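Local coordinates for protein 401aa long hypothetical glucose-1-phosphate thymidylyltransferase (Sulfolobus tokodaii, PDB 2GGO) that is a bifunctional sugar-nucleotide enzyme, joining a nucleotidyltransferase domain to a hexapeptide-repeat domain, for the synthesis of UDP-N-acetylglucosamine and UDP-N-acetylgalactosamine, at residues Ile282-Asn287 with Ile300-Lys305; Lys296-Met301 with Ser310-Ser315; Ser315-Asp320 with Ala357-His362. All blocks are in the same frame, centred on the assembly; numbering follows the deposited sequence.

Contact 1. Residues Ile282-Asn287 with Ile300-Lys305; sequences ILVEKN and IMEGSK
L283 and I300 lie side by side and point the same way, with CD2 of L283 packed 3.9 Å from CD1 of I300. In both residues the first side-chain branch stands anti to the carbonyl carbon, and this shared choice keeps the two chains aligned. V284 reaches across with both methyls. Its CG1 rests 3.8 Å from CA of M301, while CG2 sits 3.6 Å from CG of E302, whose chain bends at chi2. E285 arrives extended and crosses the E302 side chain at a slant, putting OE1 3.2 Å from CG of E302; the two carboxylate planes are turned 60° apart. Such proximity of two acids is probably tolerable because E302 OE1 forms a salt bridge with R21.

Behind these side chains run the backbone bonds of a left-handed parallel beta-helix, the fold of hexapeptide-repeat proteins, in which equivalent residues of successive coils stack over one another. I300 N donates to I282 O at 3.0 Å, and V284 N returns the bond to I300 O at 2.9 Å. Around the corner, G303 N donates to E285 O at 2.7 Å, so coil still follows coil through the turn. Residues M301 to S304 form a type II beta turn closed by S304 N to M301 O, and G303 takes its positive phi of 64°. Further out, P27 touches V284 and M301, helix 212-225 packs on I282 and M301, and S304 OG bonds to A318 O of the next coil.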
ATOM      1  N   ILE A 282     -12.862   0.329   7.531  1.00 22.70           N
ATOM      2  CA  ILE A 282     -11.800  -0.542   8.000  1.00 22.48           C
ATOM      3  C   ILE A 282     -11.116   0.107   9.171  1.00 21.53           C
ATOM      4  O   ILE A 282     -10.404   1.079   9.018  1.00 22.18           O
ATOM      5  CB  ILE A 282     -10.784  -0.891   6.798  1.00 22.84           C
ATOM      6  CG1 ILE A 282     -11.498  -1.840   5.792  1.00 23.05           C
ATOM      7  CG2 ILE A 282      -9.405  -1.476   7.273  1.00 20.72           C
ATOM      8  CD1 ILE A 282     -11.420  -1.262   4.364  1.00 18.81           C
ATOM      9  N   LEU A 283     -11.347  -0.388  10.382  1.00 21.67           N
ATOM     10  CA  LEU A 283     -10.628   0.211  11.494  1.00 22.17           C
ATOM     11  C   LEU A 283      -9.549  -0.754  11.863  1.00 22.76           C
ATOM     12  O   LEU A 283      -9.902  -1.836  12.371  1.00 22.32           O
ATOM     13  CB  LEU A 283     -11.563   0.381  12.700  1.00 20.48           C
ATOM     14  CG  LEU A 283     -12.853   1.079  12.236  1.00 21.59           C
ATOM     15  CD1 LEU A 283     -14.017   0.914  13.264  1.00 17.78           C
ATOM     16  CD2 LEU A 283     -12.536   2.511  11.992  1.00 15.82           C
ATOM     17  N   VAL A 284      -8.277  -0.410  11.659  1.00 23.11           N
ATOM     18  CA  VAL A 284      -7.243  -1.462  11.734  1.00 25.73           C
ATOM     19  C   VAL A 284      -6.998  -2.062  13.122  1.00 27.59           C
ATOM     20  O   VAL A 284      -6.837  -3.270  13.256  1.00 29.71           O
ATOM     21  CB  VAL A 284      -5.906  -1.175  11.013  1.00 26.33           C
ATOM     22  CG1 VAL A 284      -6.017  -0.278   9.810  1.00 26.30           C
ATOM     23  CG2 VAL A 284      -4.769  -0.847  11.936  1.00 27.72           C
ATOM     24  N   GLU A 285      -7.026  -1.239  14.154  1.00 28.01           N
ATOM     25  CA  GLU A 285      -6.724  -1.682  15.493  1.00 28.92           C
ATOM     26  C   GLU A 285      -6.959  -0.547  16.497  1.00 28.57           C
ATOM     27  O   GLU A 285      -6.439   0.559  16.311  1.00 28.30           O
ATOM     28  CB  GLU A 285      -5.240  -2.043  15.541  1.00 28.84           C
ATOM     29  CG  GLU A 285      -4.694  -2.294  16.911  1.00 32.80           C
ATOM     30  CD  GLU A 285      -3.198  -2.576  16.893  1.00 40.33           C
ATOM     31  OE1 GLU A 285      -2.538  -2.411  15.838  1.00 43.31           O
ATOM     32  OE2 GLU A 285      -2.676  -2.958  17.951  1.00 44.72           O
ATOM     33  N   LYS A 286      -7.674  -0.853  17.574  1.00 28.44           N
ATOM     34  CA  LYS A 286      -7.742   0.043  18.711  1.00 28.84           C
ATOM     35  C   LYS A 286      -8.232   1.455  18.367  1.00 28.45           C
ATOM     36  O   LYS A 286      -7.593   2.470  18.730  1.00 27.14           O
ATOM     37  CB  LYS A 286      -6.365   0.118  19.370  1.00 29.64           C
ATOM     38  CG  LYS A 286      -6.131  -1.043  20.295  1.00 31.84           C
ATOM     39  CD  LYS A 286      -4.804  -0.914  20.965  1.00 37.08           C
ATOM     40  CE  LYS A 286      -4.434  -2.214  21.669  1.00 39.20           C
ATOM     41  NZ  LYS A 286      -2.946  -2.163  21.882  1.00 42.62           N
ATOM     42  N   ASN A 287      -9.367   1.512  17.664  1.00 28.19           N
ATOM     43  CA  ASN A 287      -9.845   2.772  17.152  1.00 26.26           C
ATOM     44  C   ASN A 287     -11.003   3.188  17.987  1.00 25.38           C
ATOM     45  O   ASN A 287     -11.667   2.346  18.543  1.00 26.25           O
ATOM     46  CB  ASN A 287     -10.270   2.633  15.703  1.00 25.91           C
ATOM     47  CG  ASN A 287      -9.128   2.339  14.800  1.00 22.04           C
ATOM     48  OD1 ASN A 287      -8.316   3.189  14.483  1.00 21.60           O
ATOM     49  ND2 ASN A 287      -9.041   1.116  14.366  1.00 16.80           N
ATOM     50  N   ILE A 300      -8.652   3.548   8.660  1.00 19.26           N
ATOM     51  CA  ILE A 300      -8.255   4.373   9.816  1.00 18.46           C
ATOM     52  C   ILE A 300      -7.331   3.452  10.627  1.00 19.34           C
ATOM     53  O   ILE A 300      -7.731   2.412  11.105  1.00 19.07           O
ATOM     54  CB  ILE A 300      -9.513   4.832  10.617  1.00 20.23           C
ATOM     55  CG1 ILE A 300     -10.444   5.731   9.751  1.00 18.77           C
ATOM     56  CG2 ILE A 300      -9.152   5.611  11.840  1.00  8.80           C
ATOM     57  CD1 ILE A 300     -11.857   5.970  10.397  1.00 18.06           C
ATOM     58  N   MET A 301      -6.066   3.850  10.699  1.00 20.37           N
ATOM     59  CA  MET A 301      -5.011   3.040  11.270  1.00 20.37           C
ATOM     60  C   MET A 301      -4.965   3.061  12.789  1.00 21.14           C
ATOM     61  O   MET A 301      -5.832   3.643  13.477  1.00 22.03           O
ATOM     62  CB  MET A 301      -3.673   3.405  10.602  1.00 19.46           C
ATOM     63  CG  MET A 301      -3.667   3.170   9.071  1.00 19.05           C
ATOM     64  SD  MET A 301      -2.223   3.725   8.156  1.00 21.74           S
ATOM     65  CE  MET A 301      -2.821   3.384   6.506  1.00 20.71           C
ATOM     66  N   GLU A 302      -3.929   2.425  13.316  1.00 21.18           N
ATOM     67  CA  GLU A 302      -3.846   1.963  14.714  1.00 22.66           C
ATOM     68  C   GLU A 302      -4.077   3.063  15.750  1.00 21.53           C
ATOM     69  O   GLU A 302      -3.340   4.043  15.753  1.00 23.81           O
ATOM     70  CB  GLU A 302      -2.430   1.399  14.970  1.00 21.29           C
ATOM     71  CG  GLU A 302      -2.022   0.225  14.085  1.00 29.82           C
ATOM     72  CD  GLU A 302      -1.308   0.609  12.785  1.00 35.31           C
ATOM     73  OE1 GLU A 302      -1.375   1.770  12.365  1.00 34.83           O
ATOM     74  OE2 GLU A 302      -0.662  -0.275  12.161  1.00 40.20           O
ATOM     75  N   GLY A 303      -4.989   2.827  16.693  1.00 23.27           N
ATOM     76  CA  GLY A 303      -5.194   3.735  17.808  1.00 21.52           C
ATOM     77  C   GLY A 303      -5.700   5.133  17.443  1.00 21.98           C
ATOM     78  O   GLY A 303      -5.695   6.018  18.274  1.00 23.09           O
ATOM     79  N   SER A 304      -6.131   5.340  16.209  1.00 21.98           N
ATOM     80  CA  SER A 304      -6.703   6.644  15.798  1.00 20.42           C
ATOM     81  C   SER A 304      -8.093   6.835  16.304  1.00 20.56           C
ATOM     82  O   SER A 304      -8.826   5.903  16.437  1.00 18.58           O
ATOM     83  CB  SER A 304      -6.672   6.800  14.314  1.00 20.22           C
ATOM     84  OG  SER A 304      -5.322   7.070  13.944  1.00 21.79           O
ATOM     85  N   LYS A 305      -8.447   8.065  16.635  1.00 18.60           N
ATOM     86  CA  LYS A 305      -9.651   8.307  17.388  1.00 20.29           C
ATOM     87  C   LYS A 305     -10.532   9.365  16.714  1.00 19.85           C
ATOM     88  O   LYS A 305     -10.081  10.502  16.503  1.00 16.47           O
ATOM     89  CB  LYS A 305      -9.242   8.797  18.745  1.00 21.72           C
ATOM     90  CG  LYS A 305      -8.836   7.646  19.729  1.00 26.25           C
ATOM     91  CD  LYS A 305      -8.822   8.148  21.201  1.00 25.20           C
ATOM     92  CE  LYS A 305      -7.397   8.471  21.716  1.00 34.97           C
ATOM     93  NZ  LYS A 305      -7.322   9.278  23.029  1.00 34.36           N
TER

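Contact 2. Residues Lys296-Met301 with Ser310-Ser315; sequences KESVIM and SYVGDS
K296 pairs in parallel with G313 at a corner, a contact that joins two neighbouring coils of the domain where one flat sheet gives way to the next. K296 N donates to V312 O, and D314 N donates to K296 O at 2.8 Å. Past the bend, V299 N donates to S315 O at 3.1 Å. The strands 298-300 and 311-313 belong to different sheets, and their directions differ by 116°, as a triangular coil of the left-handed parallel beta-helix requires.

K296 O is gripped twice, by D314 N and by S298 OG, the hydroxyl lying 2.7 Å away and above the carbonyl plane. S298 OG also accepts a weak bond from S315 N. Beyond the backbone, the K296 chain bends at chi2 and chi3, turning CE toward D314, and NZ then meets D314 OD2 in a salt bridge of 2.8 Å on the syn side of the carboxylate; a water bridges NZ to D314 OD1. N331 holds OD2 as well, and R352 forms a salt bridge with OD1. E297 OE1 stands 3.8 Å from D314 OD1, a likeness of charge that R352 and the salt bridge from K220 to E297 probably offset. An alanine in place of D314 would probably leave K296 and R352 without their shared acid and free the lysine tip to turn. On the inner side of the corner, I300 CD1 meets V312 CG1 at 4.4 Å.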
ATOM      1  N   LYS A 296     -17.243   5.975   6.116  1.00 20.79           N
ATOM      2  CA  LYS A 296     -17.559   5.230   4.920  1.00 22.55           C
ATOM      3  C   LYS A 296     -16.322   5.065   4.082  1.00 21.39           C
ATOM      4  O   LYS A 296     -15.584   6.043   3.827  1.00 21.30           O
ATOM      5  CB  LYS A 296     -18.585   6.011   4.089  1.00 22.72           C
ATOM      6  CG  LYS A 296     -19.261   5.133   3.026  1.00 25.60           C
ATOM      7  CD  LYS A 296     -19.429   5.927   1.770  1.00 26.08           C
ATOM      8  CE  LYS A 296     -18.302   6.806   1.467  1.00 28.28           C
ATOM      9  NZ  LYS A 296     -18.470   7.360   0.065  1.00 25.26           N
ATOM     10  N   GLU A 297     -16.110   3.864   3.588  1.00 20.20           N
ATOM     11  CA  GLU A 297     -14.968   3.632   2.701  1.00 19.81           C
ATOM     12  C   GLU A 297     -13.695   4.319   3.092  1.00 18.02           C
ATOM     13  O   GLU A 297     -13.115   5.103   2.326  1.00 17.64           O
ATOM     14  CB  GLU A 297     -15.287   4.033   1.274  1.00 19.58           C
ATOM     15  CG  GLU A 297     -14.456   3.218   0.302  1.00 23.81           C
ATOM     16  CD  GLU A 297     -15.127   3.081  -1.041  1.00 29.79           C
ATOM     17  OE1 GLU A 297     -14.481   3.361  -2.074  1.00 35.08           O
ATOM     18  OE2 GLU A 297     -16.320   2.702  -1.056  1.00 37.45           O
ATOM     19  N   SER A 298     -13.195   4.006   4.263  1.00 16.65           N
ATOM     20  CA  SER A 298     -11.914   4.588   4.697  1.00 14.48           C
ATOM     21  C   SER A 298     -11.145   3.602   5.523  1.00 14.92           C
ATOM     22  O   SER A 298     -11.712   2.695   6.095  1.00 16.54           O
ATOM     23  CB  SER A 298     -12.144   5.846   5.573  1.00 14.47           C
ATOM     24  OG  SER A 298     -13.239   6.555   5.059  1.00 15.87           O
ATOM     25  N   VAL A 299      -9.858   3.861   5.630  1.00 17.08           N
ATOM     26  CA  VAL A 299      -8.935   3.056   6.358  1.00 17.50           C
ATOM     27  C   VAL A 299      -8.445   3.970   7.442  1.00 17.56           C
ATOM     28  O   VAL A 299      -7.908   5.063   7.175  1.00 18.87           O
ATOM     29  CB  VAL A 299      -7.760   2.629   5.445  1.00 16.89           C
ATOM     30  CG1 VAL A 299      -6.838   1.674   6.185  1.00 18.32           C
ATOM     31  CG2 VAL A 299      -8.352   1.954   4.150  1.00 15.78           C
ATOM     32  N   ILE A 300      -8.652   3.548   8.660  1.00 19.26           N
ATOM     33  CA  ILE A 300      -8.255   4.373   9.816  1.00 18.46           C
ATOM     34  C   ILE A 300      -7.331   3.452  10.627  1.00 19.34           C
ATOM     35  O   ILE A 300      -7.731   2.412  11.105  1.00 19.07           O
ATOM     36  CB  ILE A 300      -9.513   4.832  10.617  1.00 20.23           C
ATOM     37  CG1 ILE A 300     -10.444   5.731   9.751  1.00 18.77           C
ATOM     38  CG2 ILE A 300      -9.152   5.611  11.840  1.00  8.80           C
ATOM     39  CD1 ILE A 300     -11.857   5.970  10.397  1.00 18.06           C
ATOM     40  N   MET A 301      -6.066   3.850  10.699  1.00 20.37           N
ATOM     41  CA  MET A 301      -5.011   3.040  11.270  1.00 20.37           C
ATOM     42  C   MET A 301      -4.965   3.061  12.789  1.00 21.14           C
ATOM     43  O   MET A 301      -5.832   3.643  13.477  1.00 22.03           O
ATOM     44  CB  MET A 301      -3.673   3.405  10.602  1.00 19.46           C
ATOM     45  CG  MET A 301      -3.667   3.170   9.071  1.00 19.05           C
ATOM     46  SD  MET A 301      -2.223   3.725   8.156  1.00 21.74           S
ATOM     47  CE  MET A 301      -2.821   3.384   6.506  1.00 20.71           C
ATOM     48  N   SER A 310     -18.557  13.807  13.607  1.00 11.62           N
ATOM     49  CA  SER A 310     -17.640  13.691  12.503  1.00 12.44           C
ATOM     50  C   SER A 310     -18.122  12.773  11.375  1.00 12.10           C
ATOM     51  O   SER A 310     -18.859  11.738  11.587  1.00 12.02           O
ATOM     52  CB  SER A 310     -16.266  13.317  13.071  1.00 14.83           C
ATOM     53  OG  SER A 310     -15.570  14.540  13.430  1.00 16.80           O
ATOM     54  N   TYR A 311     -17.804  13.158  10.133  1.00 15.36           N
ATOM     55  CA  TYR A 311     -18.032  12.314   9.002  1.00 14.66           C
ATOM     56  C   TYR A 311     -16.655  12.049   8.377  1.00 16.37           C
ATOM     57  O   TYR A 311     -15.954  13.001   8.046  1.00 13.01           O
ATOM     58  CB  TYR A 311     -18.930  13.083   7.959  1.00 18.71           C
ATOM     59  CG  TYR A 311     -19.120  12.255   6.703  1.00 18.31           C
ATOM     60  CD1 TYR A 311     -19.613  10.994   6.768  1.00 16.69           C
ATOM     61  CD2 TYR A 311     -18.629  12.689   5.520  1.00 21.58           C
ATOM     62  CE1 TYR A 311     -19.663  10.195   5.623  1.00 19.69           C
ATOM     63  CE2 TYR A 311     -18.712  11.986   4.409  1.00 22.74           C
ATOM     64  CZ  TYR A 311     -19.241  10.744   4.429  1.00 20.68           C
ATOM     65  OH  TYR A 311     -19.283  10.015   3.258  1.00 22.82           O
ATOM     66  N   VAL A 312     -16.279  10.778   8.150  1.00 13.86           N
ATOM     67  CA  VAL A 312     -15.043  10.420   7.405  1.00 16.05           C
ATOM     68  C   VAL A 312     -15.469   9.587   6.230  1.00 14.86           C
ATOM     69  O   VAL A 312     -15.975   8.503   6.419  1.00 15.12           O
ATOM     70  CB  VAL A 312     -14.031   9.601   8.302  1.00 17.21           C
ATOM     71  CG1 VAL A 312     -12.717   9.289   7.639  1.00 15.50           C
ATOM     72  CG2 VAL A 312     -13.708  10.405   9.576  1.00 19.13           C
ATOM     73  N   GLY A 313     -15.266  10.048   5.008  1.00 10.30           N
ATOM     74  CA  GLY A 313     -15.764   9.309   3.838  1.00 11.15           C
ATOM     75  C   GLY A 313     -14.581   9.232   2.911  1.00 12.02           C
ATOM     76  O   GLY A 313     -13.744  10.128   2.961  1.00  8.25           O
ATOM     77  N   ASP A 314     -14.333   8.059   2.308  1.00 11.36           N
ATOM     78  CA  ASP A 314     -13.285   7.872   1.295  1.00 14.34           C
ATOM     79  C   ASP A 314     -11.908   8.359   1.639  1.00 13.71           C
ATOM     80  O   ASP A 314     -11.184   8.905   0.782  1.00 16.61           O
ATOM     81  CB  ASP A 314     -13.692   8.585   0.066  1.00 13.10           C
ATOM     82  CG  ASP A 314     -15.065   8.120  -0.431  1.00 18.02           C
ATOM     83  OD1 ASP A 314     -15.060   6.979  -0.969  1.00 24.26           O
ATOM     84  OD2 ASP A 314     -16.112   8.861  -0.261  1.00 18.44           O
ATOM     85  N   SER A 315     -11.503   8.149   2.849  1.00 16.77           N
ATOM     86  CA  SER A 315     -10.230   8.680   3.312  1.00 13.85           C
ATOM     87  C   SER A 315      -9.268   7.654   3.847  1.00 16.49           C
ATOM     88  O   SER A 315      -9.655   6.513   4.102  1.00 17.78           O
ATOM     89  CB  SER A 315     -10.511   9.688   4.405  1.00 12.69           C
ATOM     90  OG  SER A 315     -11.615  10.547   3.963  1.00  6.67           O
TER
HETATM   91  O   HOH W   1     -17.358   6.016  -2.351  1.00 40.53           O

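Contact 3. Residues Ser315-Asp320 with Ala357-His362; sequences SVIAED and AFIGGH
V316 meets the edge of the F358 ring, its CB 3.9 Å from CD1 and near the ring plane, and this pair opens the tightly packed half of the contact. On the other face of the sheet I317 and I359 lie side by side and point the same way, CG1 against CG1 at 3.8 Å. Both take the position anti to the carbonyl carbon for CG1, at chi1 -67° in I317 and -46° in I359, which brings the two branches together. Between these layers the parallel strands are bonded in regular alternation: V316 N to A357 O, I359 N to V316 O at 3.0 Å, and A318 N to I359 O. The small CB of A318 then comes within 3.3 Å of G361 N. The stacking of an isoleucine on its counterpart one coil on, in register although 36 residues separate the two segments, is characteristic of the left-handed parallel beta-helix; the intervening chain includes strands 340-343 and 346-349. Helix 212-225 touches both V316 and F358.

The far half is polar and partly exposed. H362 N donates to E319 O at 2.8 Å, and E319 O lies over one face of the imidazole. D320 runs beside H362, its OD2 3.5 Å from CE1, with carboxylate and ring 49° apart. A water in the ring plane stands 2.7 Å from H362 NE2 and donates to E319 OE2, joining the two side-chain ends. T20 and R21 hold the E319 carboxylate, while Y380 stacks on the H362 ring. With D320 and E319 near, the imidazole might be somewhat more readily protonated, though R21 offsets the latter acid, whereas the other half rests on apolar packing and backbone bonds.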
ATOM      1  N   SER A 315     -11.503   8.149   2.849  1.00 16.77           N
ATOM      2  CA  SER A 315     -10.230   8.680   3.312  1.00 13.85           C
ATOM      3  C   SER A 315      -9.268   7.654   3.847  1.00 16.49           C
ATOM      4  O   SER A 315      -9.655   6.513   4.102  1.00 17.78           O
ATOM      5  CB  SER A 315     -10.511   9.688   4.405  1.00 12.69           C
ATOM      6  OG  SER A 315     -11.615  10.547   3.963  1.00  6.67           O
ATOM      7  N   VAL A 316      -8.023   8.072   4.004  1.00 18.46           N
ATOM      8  CA  VAL A 316      -7.026   7.202   4.664  1.00 19.29           C
ATOM      9  C   VAL A 316      -6.457   7.951   5.835  1.00 19.17           C
ATOM     10  O   VAL A 316      -5.855   9.014   5.651  1.00 16.30           O
ATOM     11  CB  VAL A 316      -5.836   6.825   3.780  1.00 20.83           C
ATOM     12  CG1 VAL A 316      -4.840   5.988   4.627  1.00 21.68           C
ATOM     13  CG2 VAL A 316      -6.285   5.960   2.583  1.00 18.71           C
ATOM     14  N   ILE A 317      -6.632   7.424   7.037  1.00 17.29           N
ATOM     15  CA  ILE A 317      -6.155   8.178   8.201  1.00 16.60           C
ATOM     16  C   ILE A 317      -5.123   7.356   8.959  1.00 15.97           C
ATOM     17  O   ILE A 317      -5.368   6.221   9.307  1.00 17.78           O
ATOM     18  CB  ILE A 317      -7.322   8.519   9.128  1.00 16.27           C
ATOM     19  CG1 ILE A 317      -8.286   9.499   8.494  1.00 14.18           C
ATOM     20  CG2 ILE A 317      -6.903   9.108  10.452  1.00 13.37           C
ATOM     21  CD1 ILE A 317      -9.551   9.523   9.417  1.00 16.31           C
ATOM     22  N   ALA A 318      -3.966   7.942   9.225  1.00 14.51           N
ATOM     23  CA  ALA A 318      -2.859   7.132   9.646  1.00 15.66           C
ATOM     24  C   ALA A 318      -2.931   6.859  11.143  1.00 16.31           C
ATOM     25  O   ALA A 318      -4.074   6.862  11.690  1.00 18.92           O
ATOM     26  CB  ALA A 318      -1.568   7.713   9.187  1.00 12.65           C
ATOM     27  N   GLU A 319      -1.822   6.564  11.817  1.00 16.94           N
ATOM     28  CA  GLU A 319      -1.902   6.117  13.210  1.00 17.57           C
ATOM     29  C   GLU A 319      -1.883   7.228  14.208  1.00 18.55           C
ATOM     30  O   GLU A 319      -1.324   8.270  13.961  1.00 19.44           O
ATOM     31  CB  GLU A 319      -0.761   5.101  13.546  1.00 18.77           C
ATOM     32  CG  GLU A 319       0.740   5.680  13.636  1.00 17.87           C
ATOM     33  CD  GLU A 319       1.360   6.029  12.309  1.00 22.25           C
ATOM     34  OE1 GLU A 319       0.734   5.772  11.292  1.00 23.53           O
ATOM     35  OE2 GLU A 319       2.487   6.582  12.251  1.00 23.40           O
ATOM     36  N   ASP A 320      -2.502   6.991  15.343  1.00 20.60           N
ATOM     37  CA  ASP A 320      -2.605   7.934  16.463  1.00 21.47           C
ATOM     38  C   ASP A 320      -3.071   9.337  16.071  1.00 20.01           C
ATOM     39  O   ASP A 320      -2.522  10.327  16.521  1.00 16.17           O
ATOM     40  CB  ASP A 320      -1.317   7.909  17.290  1.00 23.93           C
ATOM     41  CG  ASP A 320      -0.976   6.487  17.820  1.00 33.17           C
ATOM     42  OD1 ASP A 320      -1.904   5.796  18.355  1.00 41.35           O
ATOM     43  OD2 ASP A 320       0.223   6.034  17.725  1.00 39.84           O
ATOM     44  N   ALA A 357      -9.628  12.657   2.228  1.00 16.12           N
ATOM     45  CA  ALA A 357      -8.352  13.165   2.641  1.00 14.94           C
ATOM     46  C   ALA A 357      -7.317  12.112   3.005  1.00 17.04           C
ATOM     47  O   ALA A 357      -7.671  11.011   3.331  1.00 15.71           O
ATOM     48  CB  ALA A 357      -8.559  14.214   3.780  1.00 18.01           C
ATOM     49  N   PHE A 358      -6.027  12.493   2.964  1.00 17.07           N
ATOM     50  CA  PHE A 358      -4.928  11.645   3.440  1.00 17.88           C
ATOM     51  C   PHE A 358      -4.186  12.274   4.642  1.00 17.86           C
ATOM     52  O   PHE A 358      -3.514  13.285   4.513  1.00 17.43           O
ATOM     53  CB  PHE A 358      -3.997  11.386   2.268  1.00 18.73           C
ATOM     54  CG  PHE A 358      -4.712  10.834   1.073  1.00 18.61           C
ATOM     55  CD1 PHE A 358      -5.176   9.548   1.087  1.00 22.20           C
ATOM     56  CD2 PHE A 358      -4.945  11.603  -0.060  1.00 23.41           C
ATOM     57  CE1 PHE A 358      -5.846   9.008   0.018  1.00 20.45           C
ATOM     58  CE2 PHE A 358      -5.590  11.045  -1.139  1.00 20.88           C
ATOM     59  CZ  PHE A 358      -6.037   9.737  -1.097  1.00 24.47           C
ATOM     60  N   ILE A 359      -4.387  11.653   5.804  1.00 17.63           N
ATOM     61  CA  ILE A 359      -3.964  12.215   7.100  1.00 18.94           C
ATOM     62  C   ILE A 359      -2.781  11.429   7.723  1.00 18.03           C
ATOM     63  O   ILE A 359      -2.931  10.237   8.063  1.00 20.19           O
ATOM     64  CB  ILE A 359      -5.119  12.182   8.079  1.00 16.85           C
ATOM     65  CG1 ILE A 359      -6.441  12.703   7.465  1.00 20.49           C
ATOM     66  CG2 ILE A 359      -4.738  12.840   9.428  1.00 15.59           C
ATOM     67  CD1 ILE A 359      -6.630  14.227   7.233  1.00 14.78           C
ATOM     68  N   GLY A 360      -1.659  12.114   7.953  1.00 17.46           N
ATOM     69  CA  GLY A 360      -0.490  11.531   8.559  1.00 16.05           C
ATOM     70  C   GLY A 360      -0.685  11.119  10.001  1.00 16.71           C
ATOM     71  O   GLY A 360      -1.615  11.575  10.657  1.00 18.00           O
ATOM     72  N   GLY A 361       0.181  10.223  10.484  1.00 16.51           N
ATOM     73  CA  GLY A 361       0.214   9.865  11.858  1.00 15.91           C
ATOM     74  C   GLY A 361       0.325  10.999  12.839  1.00 17.56           C
ATOM     75  O   GLY A 361       1.039  11.992  12.603  1.00 16.81           O
ATOM     76  N   HIS A 362      -0.373  10.855  13.949  1.00 16.33           N
ATOM     77  CA  HIS A 362      -0.199  11.765  15.116  1.00 19.66           C
ATOM     78  C   HIS A 362      -0.667  13.175  14.847  1.00 18.00           C
ATOM     79  O   HIS A 362      -0.308  14.113  15.548  1.00 20.13           O
ATOM     80  CB  HIS A 362       1.261  11.853  15.587  1.00 19.63           C
ATOM     81  CG  HIS A 362       1.858  10.527  15.949  1.00 20.74           C
ATOM     82  ND1 HIS A 362       1.682   9.948  17.194  1.00 19.30           N
ATOM     83  CD2 HIS A 362       2.647   9.676  15.241  1.00 19.08           C
ATOM     84  CE1 HIS A 362       2.348   8.801  17.232  1.00 15.96           C
ATOM     85  NE2 HIS A 362       2.864   8.579  16.033  1.00 20.49           N
TER
HETATM   86  O   HOH W   2       4.236   6.620  14.761  1.00 28.95           O

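In the fold
All three contacts lie on the same side of the chain's centre, their centres about 10 or 11 Å apart, and all reach the parallel sheet of the beta-helix in which strands 281-283, 298-300, 316-317 and 358-359 are successive neighbours. Along the chain, contact 2 begins on the stretch where contact 1 ends, and contact 3 follows in series, sharing S315 with contact 2. A probable hydrogen bond of 2.8 Å from M301 N to I317 O reaches contact 3 from M301, which contacts 1 and 2 share along with I300. Helix 212-225 touches residues of every contact, which is consistent with its packing the two parts of the protein together.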